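Long-range contacts in type IV secretion system protein VirB11 (Brucella suis, PDB 2GZA), which binds and hydrolyses ATP as a hexameric ATPase of the VirB type IV secretion system, which could be required to establish the bacterium's replication niche in the host: residues 79-84 / 92-97; 176-181 / 279-284; 203-208 / 217-222. All coordinates share one frame; numbering follows the deposited sequence.

Interaction 1 (79-84 / 92-97); sequences RFVDQD and LSAILP
The ring of Phe-80 meets the carbonyl O of Ile-95 at its edge, nearly in the ring plane, with CE2 4.0 Å from that Ile-95 O, while Pro-97 approaches the ring obliquely. Phe-80 lies in the last turn of helix 67-81, and a Schellman motif around Asp-82 ends that helix: Asp-82 takes a positive phi (60°), Gln-83 N turns back to Ala-78 O, and Asp-82 N makes a weak bond to Arg-79 O. This helix end rests against the end of strand 91-95 and the residues that follow it; the strand is an outermost one of the chain's antiparallel N-terminal sheet. No hydrogen bond crosses between 79-84 and 92-97, so the evidence for the contact is van der Waals packing. With CG anti to the backbone N (chi1 -169°), the ring starts out beside the carbonyl carbon, and its far rim comes to Pro-97: CZ is 3.7 Å from Pro-97 CG, and CE2 of Phe-80 is equally close, 3.7 Å, to Pro-97 CD. Helix 13-26 also packs on the Phe-80 ring, through Ala-19 and Val-22, and touches Leu-96 through Val-22 and Leu-26. Further along, the aliphatic contact is a single methyl pair. The branch of Val-81 anti to its own carbonyl carbon makes it, bringing CG2 to 3.7 Å from Ala-94 CB.

Interaction 2 (176-181 / 279-284); sequences RVIVVA and GSITSC
Val-179 lies side by side with Thr-282, both pointing the same way, its CG2 3.9 Å from Thr-282 CG2; its other methyl, CG1, reaches Cys-284 CB at 4.0 Å. The two strands run parallel, in register: Ile-178 pairs with Ile-281, Val-179 with Thr-282, Val-180 with Ser-283 and Ala-181 with Cys-284, the short strand axes standing 30° apart. Strand 178-182, the P-loop and helix 188-196 follow one another as strand, loop and helix, which together with membership of the P-loop NTPase clan places the pair in the core of that fold; the loop residues are predicted to bind ATP.

Four backbone bonds join the segments. Ile-178 N donates to Ser-280 O at 2.9 Å, and Ile-178 O accepts from Thr-282 N at the same 2.9 Å; both donors stand nearly along the C=O axis. Val-180 N to Thr-282 O is 2.7 Å and almost straight at N-H (177°). Cys-284 N closes on Val-180 O at 3.0 Å, more bent, at 145°. On the side of Ile-178 and Val-180, Val-180 CG2 comes within 4.4 Å of Ile-281 CG2.

The hydroxyls of Thr-282 and Ser-283 find their partners outside the two segments. Thr-282 OG1, anti to its backbone N, bonds to Leu-258 O, and Ser-283 OG bonds to Ala-259 O. These bonds link strand 281-285 to the end of strand 255-258.

Helix 188-196, which begins with the last P-loop residues, covers the face of Val-180, Ile-281 and Ser-283 through Lys-188, Met-192 and Leu-195. Helix 289-300 packs on Val-179, Ala-181 and Cys-284, and strand 324-331 continues the sheet beside strand 178-182.

Interaction 3 (203-208 / 217-222); sequences QRLITI and PDHPNH
Arg-204 carries CG anti to its backbone N (chi1 177°) and runs extended from CG to NE, while Asn-221 also holds CG anti to its own N. The two side chains cross at a slant, and Arg-204 NE donates to Asn-221 OD1 at 3.2 Å. That oxygen lies in the guanidinium plane, whereas the donor is tilted 27° from the carbonyl plane of the amide, and the two planes stand 47° apart. Asn-44 completes the group: its ND2 bonds to the same Asn-221 OD1 and its OD1 takes Arg-204 NH2, linking the contact to the N-terminal sheet region. The backbones here begin a parallel pairing of strands 205-209 and 222-226, with Leu-205 bridged to His-222 and Leu-205 N bonded to Asn-221 O at 3.1 Å; strand 255-258 flanks strand 205-209 on its other side. A water spans Gln-203 O and Asn-221 N. Leu-205 CD1 sits over the centre of one face of the His-219 ring, 3.6 Å from its centroid, in a CH-pi contact, and Phe-201 meets that ring edge-to-face. Within 217-222, His-222 ND1 donates to His-219 O, 2.6 Å away and close to the plane of the His-222 ring.

Overall arrangement
From the N terminus, interaction 1 comes first: it closes a short loop between helix 67-81 and strand 91-95, within the N-terminal antiparallel sheet region. The chain then reaches 176-181, which opens interaction 2; this pairs strands 178-182 and 281-285 after 97 intervening residues. Interaction 3 is nested inside that loop, joining 203-208 to 217-222 across eight residues at the start of strands 205-209 and 222-226. No contacts cross. Interactions 1 and 2 lie on opposite sides of the chain's centre, their centres about 34 Å apart; those of interactions 2 and 3 are about 16 Å apart. Strand 255-258 neighbours strand 205-209 of interaction 3, and its Leu-258 O bonds Thr-282 OG1 of interaction 2.

Interaction 1 (79-84 / 92-97)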
loop_
_atom_site.group_PDB
_atom_site.type_symbol
_atom_site.label_atom_id
_atom_site.label_comp_id
_atom_site.label_asym_id
_atom_site.label_seq_id
_atom_site.Cartn_x
_atom_site.Cartn_y
_atom_site.Cartn_z
ATOM N N ARG C 79 -1.975 32.373 -31.132
ATOM C CA ARG C 79 -1.499 33.694 -30.704
ATOM C C ARG C 79 -2.456 34.406 -29.759
ATOM O O ARG C 79 -2.026 35.179 -28.909
ATOM C CB ARG C 79 -1.333 34.619 -31.907
ATOM C CG ARG C 79 -0.254 34.258 -32.898
ATOM C CD ARG C 79 -0.362 35.204 -34.075
ATOM N NE ARG C 79 0.198 34.660 -35.308
ATOM C CZ ARG C 79 -0.231 34.974 -36.527
ATOM N NH1 ARG C 79 -1.243 35.821 -36.691
ATOM N NH2 ARG C 79 0.342 34.429 -37.588
ATOM N N PHE C 80 -3.751 34.171 -29.945
ATOM C CA PHE C 80 -4.792 34.820 -29.154
ATOM C C PHE C 80 -4.772 34.325 -27.708
ATOM O O PHE C 80 -5.170 35.045 -26.787
ATOM C CB PHE C 80 -6.154 34.599 -29.818
ATOM C CG PHE C 80 -7.265 35.432 -29.245
ATOM C CD1 PHE C 80 -7.239 36.822 -29.330
ATOM C CD2 PHE C 80 -8.355 34.825 -28.641
ATOM C CE1 PHE C 80 -8.270 37.593 -28.802
ATOM C CE2 PHE C 80 -9.391 35.584 -28.111
ATOM C CZ PHE C 80 -9.350 36.973 -28.194
ATOM N N VAL C 81 -4.279 33.100 -27.532
ATOM C CA VAL C 81 -4.071 32.494 -26.226
ATOM C C VAL C 81 -2.592 32.610 -25.864
ATOM O O VAL C 81 -2.200 32.305 -24.754
ATOM C CB VAL C 81 -4.465 30.997 -26.252
ATOM C CG1 VAL C 81 -4.489 30.400 -24.842
ATOM C CG2 VAL C 81 -5.823 30.815 -26.923
ATOM N N ASP C 82 -1.784 33.092 -26.809
ATOM C CA ASP C 82 -0.317 33.073 -26.708
ATOM C C ASP C 82 0.200 31.638 -26.570
ATOM O O ASP C 82 0.719 31.234 -25.527
ATOM C CB ASP C 82 0.208 33.975 -25.582
ATOM C CG ASP C 82 1.683 34.325 -25.751
ATOM O OD1 ASP C 82 2.465 33.484 -26.253
ATOM O OD2 ASP C 82 2.064 35.454 -25.380
ATOM N N GLN C 83 0.026 30.879 -27.642
ATOM C CA GLN C 83 0.510 29.512 -27.739
ATOM C C GLN C 83 1.020 29.274 -29.148
ATOM O O GLN C 83 1.054 30.191 -29.963
ATOM C CB GLN C 83 -0.600 28.520 -27.399
ATOM C CG GLN C 83 -0.825 28.319 -25.912
ATOM C CD GLN C 83 -1.631 27.080 -25.616
ATOM O OE1 GLN C 83 -1.157 25.952 -25.800
ATOM N NE2 GLN C 83 -2.858 27.278 -25.149
ATOM N N ASP C 84 1.422 28.040 -29.430
ATOM C CA ASP C 84 1.955 27.697 -30.739
ATOM C C ASP C 84 1.324 26.426 -31.292
ATOM O O ASP C 84 1.326 25.379 -30.639
ATOM C CB ASP C 84 3.489 27.582 -30.697
ATOM C CG ASP C 84 3.984 26.645 -29.596
ATOM O OD1 ASP C 84 3.587 26.830 -28.422
ATOM O OD2 ASP C 84 4.778 25.724 -29.907
ATOM N N LEU C 92 -4.700 21.952 -30.393
ATOM C CA LEU C 92 -4.937 23.249 -29.769
ATOM C C LEU C 92 -6.361 23.382 -29.245
ATOM O O LEU C 92 -7.315 23.078 -29.953
ATOM C CB LEU C 92 -4.654 24.366 -30.777
ATOM C CG LEU C 92 -4.368 25.792 -30.293
ATOM C CD1 LEU C 92 -3.675 26.536 -31.387
ATOM C CD2 LEU C 92 -5.613 26.560 -29.878
ATOM N N SER C 93 -6.488 23.833 -28.000
ATOM C CA SER C 93 -7.782 24.188 -27.420
ATOM C C SER C 93 -7.786 25.662 -27.068
ATOM O O SER C 93 -6.820 26.171 -26.500
ATOM C CB SER C 93 -8.084 23.361 -26.176
ATOM O OG SER C 93 -8.232 21.997 -26.505
ATOM N N ALA C 94 -8.875 26.343 -27.408
ATOM C CA ALA C 94 -8.994 27.779 -27.172
ATOM C C ALA C 94 -10.433 28.230 -26.972
ATOM O O ALA C 94 -11.379 27.545 -27.364
ATOM C CB ALA C 94 -8.354 28.563 -28.307
ATOM N N ILE C 95 -10.579 29.391 -26.343
ATOM C CA ILE C 95 -11.864 30.048 -26.182
ATOM C C ILE C 95 -11.822 31.339 -26.989
ATOM O O ILE C 95 -11.022 32.231 -26.705
ATOM C CB ILE C 95 -12.176 30.328 -24.707
ATOM C CG1 ILE C 95 -12.528 29.012 -24.009
ATOM C CG2 ILE C 95 -13.313 31.347 -24.581
ATOM C CD1 ILE C 95 -12.479 29.061 -22.483
ATOM N N LEU C 96 -12.659 31.414 -28.022
ATOM C CA LEU C 96 -12.664 32.550 -28.944
ATOM C C LEU C 96 -13.352 33.799 -28.353
ATOM O O LEU C 96 -14.069 33.707 -27.353
ATOM C CB LEU C 96 -13.317 32.151 -30.274
ATOM C CG LEU C 96 -12.623 31.158 -31.220
ATOM C CD1 LEU C 96 -13.534 30.764 -32.371
ATOM C CD2 LEU C 96 -11.304 31.681 -31.759
ATOM N N PRO C 97 -13.131 34.973 -28.978
ATOM C CA PRO C 97 -13.623 36.284 -28.509
ATOM C C PRO C 97 -15.107 36.349 -28.175
ATOM O O PRO C 97 -15.482 37.015 -27.209
ATOM C CB PRO C 97 -13.337 37.209 -29.705
ATOM C CG PRO C 97 -12.218 36.570 -30.431
ATOM C CD PRO C 97 -12.361 35.093 -30.235
#

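Interaction 2 (176-181 / 279-284)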
loop_
_atom_site.group_PDB
_atom_site.type_symbol
_atom_site.label_atom_id
_atom_site.label_comp_id
_atom_site.label_asym_id
_atom_site.label_seq_id
_atom_site.Cartn_x
_atom_site.Cartn_y
_atom_site.Cartn_z
ATOM N N ARG C 176 -23.818 -0.147 -28.874
ATOM C CA ARG C 176 -23.072 -0.903 -27.871
ATOM C C ARG C 176 -21.580 -0.689 -28.060
ATOM O O ARG C 176 -21.105 -0.574 -29.188
ATOM C CB ARG C 176 -23.357 -2.411 -27.977
ATOM C CG ARG C 176 -24.812 -2.845 -27.869
ATOM C CD ARG C 176 -25.460 -2.454 -26.553
ATOM N NE ARG C 176 -26.115 -1.149 -26.659
ATOM C CZ ARG C 176 -26.441 -0.374 -25.627
ATOM N NH1 ARG C 176 -26.171 -0.762 -24.388
ATOM N NH2 ARG C 176 -27.030 0.794 -25.838
ATOM N N VAL C 177 -20.842 -0.644 -26.958
ATOM C CA VAL C 177 -19.388 -0.578 -27.018
ATOM C C VAL C 177 -18.871 -1.970 -27.350
ATOM O O VAL C 177 -19.145 -2.935 -26.631
ATOM C CB VAL C 177 -18.780 -0.082 -25.696
ATOM C CG1 VAL C 177 -17.255 -0.140 -25.750
ATOM C CG2 VAL C 177 -19.252 1.315 -25.399
ATOM N N ILE C 178 -18.142 -2.071 -28.455
ATOM C CA ILE C 178 -17.700 -3.360 -28.981
ATOM C C ILE C 178 -16.185 -3.430 -29.059
ATOM O O ILE C 178 -15.537 -2.556 -29.643
ATOM C CB ILE C 178 -18.308 -3.645 -30.374
ATOM C CG1 ILE C 178 -19.834 -3.594 -30.307
ATOM C CG2 ILE C 178 -17.828 -5.003 -30.910
ATOM C CD1 ILE C 178 -20.509 -3.349 -31.646
ATOM N N VAL C 179 -15.634 -4.478 -28.457
ATOM C CA VAL C 179 -14.209 -4.786 -28.549
ATOM C C VAL C 179 -14.002 -6.015 -29.437
ATOM O O VAL C 179 -14.499 -7.095 -29.140
ATOM C CB VAL C 179 -13.570 -5.058 -27.148
ATOM C CG1 VAL C 179 -12.093 -5.451 -27.290
ATOM C CG2 VAL C 179 -13.713 -3.856 -26.233
ATOM N N VAL C 180 -13.278 -5.842 -30.530
ATOM C CA VAL C 180 -12.931 -6.961 -31.402
ATOM C C VAL C 180 -11.632 -7.603 -30.906
ATOM O O VAL C 180 -10.584 -6.966 -30.886
ATOM C CB VAL C 180 -12.809 -6.515 -32.872
ATOM C CG1 VAL C 180 -12.377 -7.676 -33.756
ATOM C CG2 VAL C 180 -14.135 -5.937 -33.356
ATOM N N ALA C 181 -11.713 -8.855 -30.479
ATOM C CA ALA C 181 -10.558 -9.532 -29.915
ATOM C C ALA C 181 -10.052 -10.649 -30.807
ATOM O O ALA C 181 -10.779 -11.175 -31.646
ATOM C CB ALA C 181 -10.868 -10.057 -28.525
ATOM N N GLY C 279 -21.299 3.634 -28.571
ATOM C CA GLY C 279 -21.096 3.125 -29.918
ATOM C C GLY C 279 -19.669 2.976 -30.394
ATOM O O GLY C 279 -19.435 2.810 -31.594
ATOM N N SER C 280 -18.725 3.033 -29.464
ATOM C CA SER C 280 -17.311 2.818 -29.771
ATOM C C SER C 280 -17.030 1.389 -30.210
ATOM O O SER C 280 -17.617 0.439 -29.700
ATOM C CB SER C 280 -16.440 3.136 -28.559
ATOM O OG SER C 280 -16.392 4.530 -28.306
ATOM N N ILE C 281 -16.127 1.258 -31.172
ATOM C CA ILE C 281 -15.620 -0.028 -31.610
ATOM C C ILE C 281 -14.110 0.084 -31.536
ATOM O O ILE C 281 -13.535 1.072 -31.993
ATOM C CB ILE C 281 -16.088 -0.382 -33.046
ATOM C CG1 ILE C 281 -17.613 -0.339 -33.147
ATOM C CG2 ILE C 281 -15.573 -1.762 -33.476
ATOM C CD1 ILE C 281 -18.130 -0.180 -34.569
ATOM N N THR C 282 -13.480 -0.914 -30.926
ATOM C CA THR C 282 -12.024 -0.979 -30.833
ATOM C C THR C 282 -11.554 -2.428 -30.941
ATOM O O THR C 282 -12.369 -3.339 -31.088
ATOM C CB THR C 282 -11.509 -0.311 -29.532
ATOM O OG1 THR C 282 -10.079 -0.277 -29.536
ATOM C CG2 THR C 282 -11.994 -1.048 -28.291
ATOM N N SER C 283 -10.247 -2.646 -30.880
ATOM C CA SER C 283 -9.717 -4.001 -30.893
ATOM C C SER C 283 -8.679 -4.220 -29.796
ATOM O O SER C 283 -8.181 -3.266 -29.192
ATOM C CB SER C 283 -9.112 -4.331 -32.249
ATOM O OG SER C 283 -7.861 -3.693 -32.393
ATOM N N CYS C 284 -8.343 -5.487 -29.563
ATOM C CA CYS C 284 -7.384 -5.859 -28.546
ATOM C C CYS C 284 -6.860 -7.260 -28.847
ATOM O O CYS C 284 -7.640 -8.174 -29.080
ATOM C CB CYS C 284 -8.068 -5.812 -27.173
ATOM S SG CYS C 284 -7.047 -6.225 -25.745
#

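Interaction 3 (203-208 / 217-222)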
loop_
_atom_site.group_PDB
_atom_site.type_symbol
_atom_site.label_atom_id
_atom_site.label_comp_id
_atom_site.label_asym_id
_atom_site.label_seq_id
_atom_site.Cartn_x
_atom_site.Cartn_y
_atom_site.Cartn_z
ATOM N N GLN C 203 -23.675 9.906 -39.192
ATOM C CA GLN C 203 -23.066 10.112 -37.885
ATOM C C GLN C 203 -21.623 10.576 -38.016
ATOM O O GLN C 203 -20.915 10.181 -38.941
ATOM C CB GLN C 203 -23.147 8.840 -37.049
ATOM C CG GLN C 203 -24.552 8.517 -36.551
ATOM C CD GLN C 203 -24.597 7.334 -35.596
ATOM O OE1 GLN C 203 -23.568 6.826 -35.158
ATOM N NE2 GLN C 203 -25.797 6.889 -35.273
ATOM N N ARG C 204 -21.193 11.425 -37.096
ATOM C CA ARG C 204 -19.843 11.955 -37.127
ATOM C C ARG C 204 -18.869 10.975 -36.469
ATOM O O ARG C 204 -19.065 10.596 -35.317
ATOM C CB ARG C 204 -19.797 13.328 -36.451
ATOM C CG ARG C 204 -18.407 13.931 -36.383
ATOM C CD ARG C 204 -18.452 15.391 -36.023
ATOM N NE ARG C 204 -17.285 16.087 -36.556
ATOM C CZ ARG C 204 -16.356 16.674 -35.815
ATOM N NH1 ARG C 204 -16.452 16.678 -34.493
ATOM N NH2 ARG C 204 -15.342 17.279 -36.399
ATOM N N LEU C 205 -17.825 10.579 -37.200
ATOM C CA LEU C 205 -16.857 9.591 -36.704
ATOM C C LEU C 205 -15.445 10.145 -36.624
ATOM O O LEU C 205 -15.012 10.918 -37.474
ATOM C CB LEU C 205 -16.860 8.314 -37.556
ATOM C CG LEU C 205 -18.196 7.645 -37.886
ATOM C CD1 LEU C 205 -17.977 6.378 -38.697
ATOM C CD2 LEU C 205 -18.979 7.335 -36.637
ATOM N N ILE C 206 -14.733 9.741 -35.584
ATOM C CA ILE C 206 -13.335 10.089 -35.427
ATOM C C ILE C 206 -12.524 8.814 -35.176
ATOM O O ILE C 206 -12.802 8.077 -34.236
ATOM C CB ILE C 206 -13.140 11.136 -34.300
ATOM C CG1 ILE C 206 -13.973 12.400 -34.604
ATOM C CG2 ILE C 206 -11.657 11.460 -34.125
ATOM C CD1 ILE C 206 -13.789 13.563 -33.645
ATOM N N THR C 207 -11.550 8.548 -36.044
ATOM C CA THR C 207 -10.681 7.390 -35.896
ATOM C C THR C 207 -9.384 7.819 -35.254
ATOM O O THR C 207 -8.903 8.917 -35.514
ATOM C CB THR C 207 -10.369 6.686 -37.242
ATOM O OG1 THR C 207 -9.744 7.607 -38.142
ATOM C CG2 THR C 207 -11.631 6.139 -37.863
ATOM N N ILE C 208 -8.837 6.950 -34.408
ATOM C CA ILE C 208 -7.539 7.173 -33.780
ATOM C C ILE C 208 -6.645 5.988 -34.095
ATOM O O ILE C 208 -6.896 4.870 -33.641
ATOM C CB ILE C 208 -7.645 7.345 -32.243
ATOM C CG1 ILE C 208 -8.528 8.544 -31.890
ATOM C CG2 ILE C 208 -6.256 7.533 -31.640
ATOM C CD1 ILE C 208 -9.085 8.526 -30.497
ATOM N N PRO C 217 -15.200 5.537 -46.571
ATOM C CA PRO C 217 -15.686 6.054 -47.855
ATOM C C PRO C 217 -17.149 6.516 -47.804
ATOM O O PRO C 217 -17.548 7.401 -48.562
ATOM C CB PRO C 217 -15.534 4.848 -48.792
ATOM C CG PRO C 217 -15.577 3.661 -47.893
ATOM C CD PRO C 217 -14.885 4.096 -46.643
ATOM N N ASP C 218 -17.924 5.926 -46.901
ATOM C CA ASP C 218 -19.363 6.151 -46.822
ATOM C C ASP C 218 -19.758 7.042 -45.649
ATOM O O ASP C 218 -20.944 7.234 -45.387
ATOM C CB ASP C 218 -20.106 4.816 -46.709
ATOM C CG ASP C 218 -19.858 3.903 -47.891
ATOM O OD1 ASP C 218 -19.954 4.373 -49.043
ATOM O OD2 ASP C 218 -19.579 2.710 -47.665
ATOM N N HIS C 219 -18.774 7.571 -44.934
ATOM C CA HIS C 219 -19.048 8.472 -43.820
ATOM C C HIS C 219 -18.395 9.836 -44.051
ATOM O O HIS C 219 -17.308 10.085 -43.542
ATOM C CB HIS C 219 -18.547 7.868 -42.513
ATOM C CG HIS C 219 -19.262 6.626 -42.095
ATOM N ND1 HIS C 219 -20.386 6.649 -41.294
ATOM C CD2 HIS C 219 -18.998 5.318 -42.341
ATOM C CE1 HIS C 219 -20.790 5.412 -41.078
ATOM N NE2 HIS C 219 -19.969 4.585 -41.705
ATOM N N PRO C 220 -19.065 10.733 -44.803
ATOM C CA PRO C 220 -18.462 12.018 -45.198
ATOM C C PRO C 220 -17.981 12.867 -44.018
ATOM O O PRO C 220 -16.966 13.545 -44.120
ATOM C CB PRO C 220 -19.601 12.740 -45.938
ATOM C CG PRO C 220 -20.854 12.021 -45.541
ATOM C CD PRO C 220 -20.438 10.598 -45.313
ATOM N N ASN C 221 -18.710 12.817 -42.913
ATOM C CA ASN C 221 -18.371 13.589 -41.726
ATOM C C ASN C 221 -17.444 12.788 -40.810
ATOM O O ASN C 221 -17.901 12.127 -39.877
ATOM C CB ASN C 221 -19.656 14.018 -40.999
ATOM C CG ASN C 221 -19.415 15.025 -39.876
ATOM O OD1 ASN C 221 -18.280 15.365 -39.550
ATOM N ND2 ASN C 221 -20.497 15.497 -39.274
ATOM N N HIS C 222 -16.144 12.839 -41.087
ATOM C CA HIS C 222 -15.168 12.127 -40.265
ATOM C C HIS C 222 -13.841 12.861 -40.151
ATOM O O HIS C 222 -13.538 13.745 -40.959
ATOM C CB HIS C 222 -14.958 10.681 -40.753
ATOM C CG HIS C 222 -14.187 10.568 -42.031
ATOM N ND1 HIS C 222 -14.794 10.513 -43.264
ATOM C CD2 HIS C 222 -12.855 10.505 -42.268
ATOM C CE1 HIS C 222 -13.873 10.418 -44.205
ATOM N NE2 HIS C 222 -12.688 10.414 -43.625
HETATM O O HOH W 1 -20.712 10.968 -41.914
#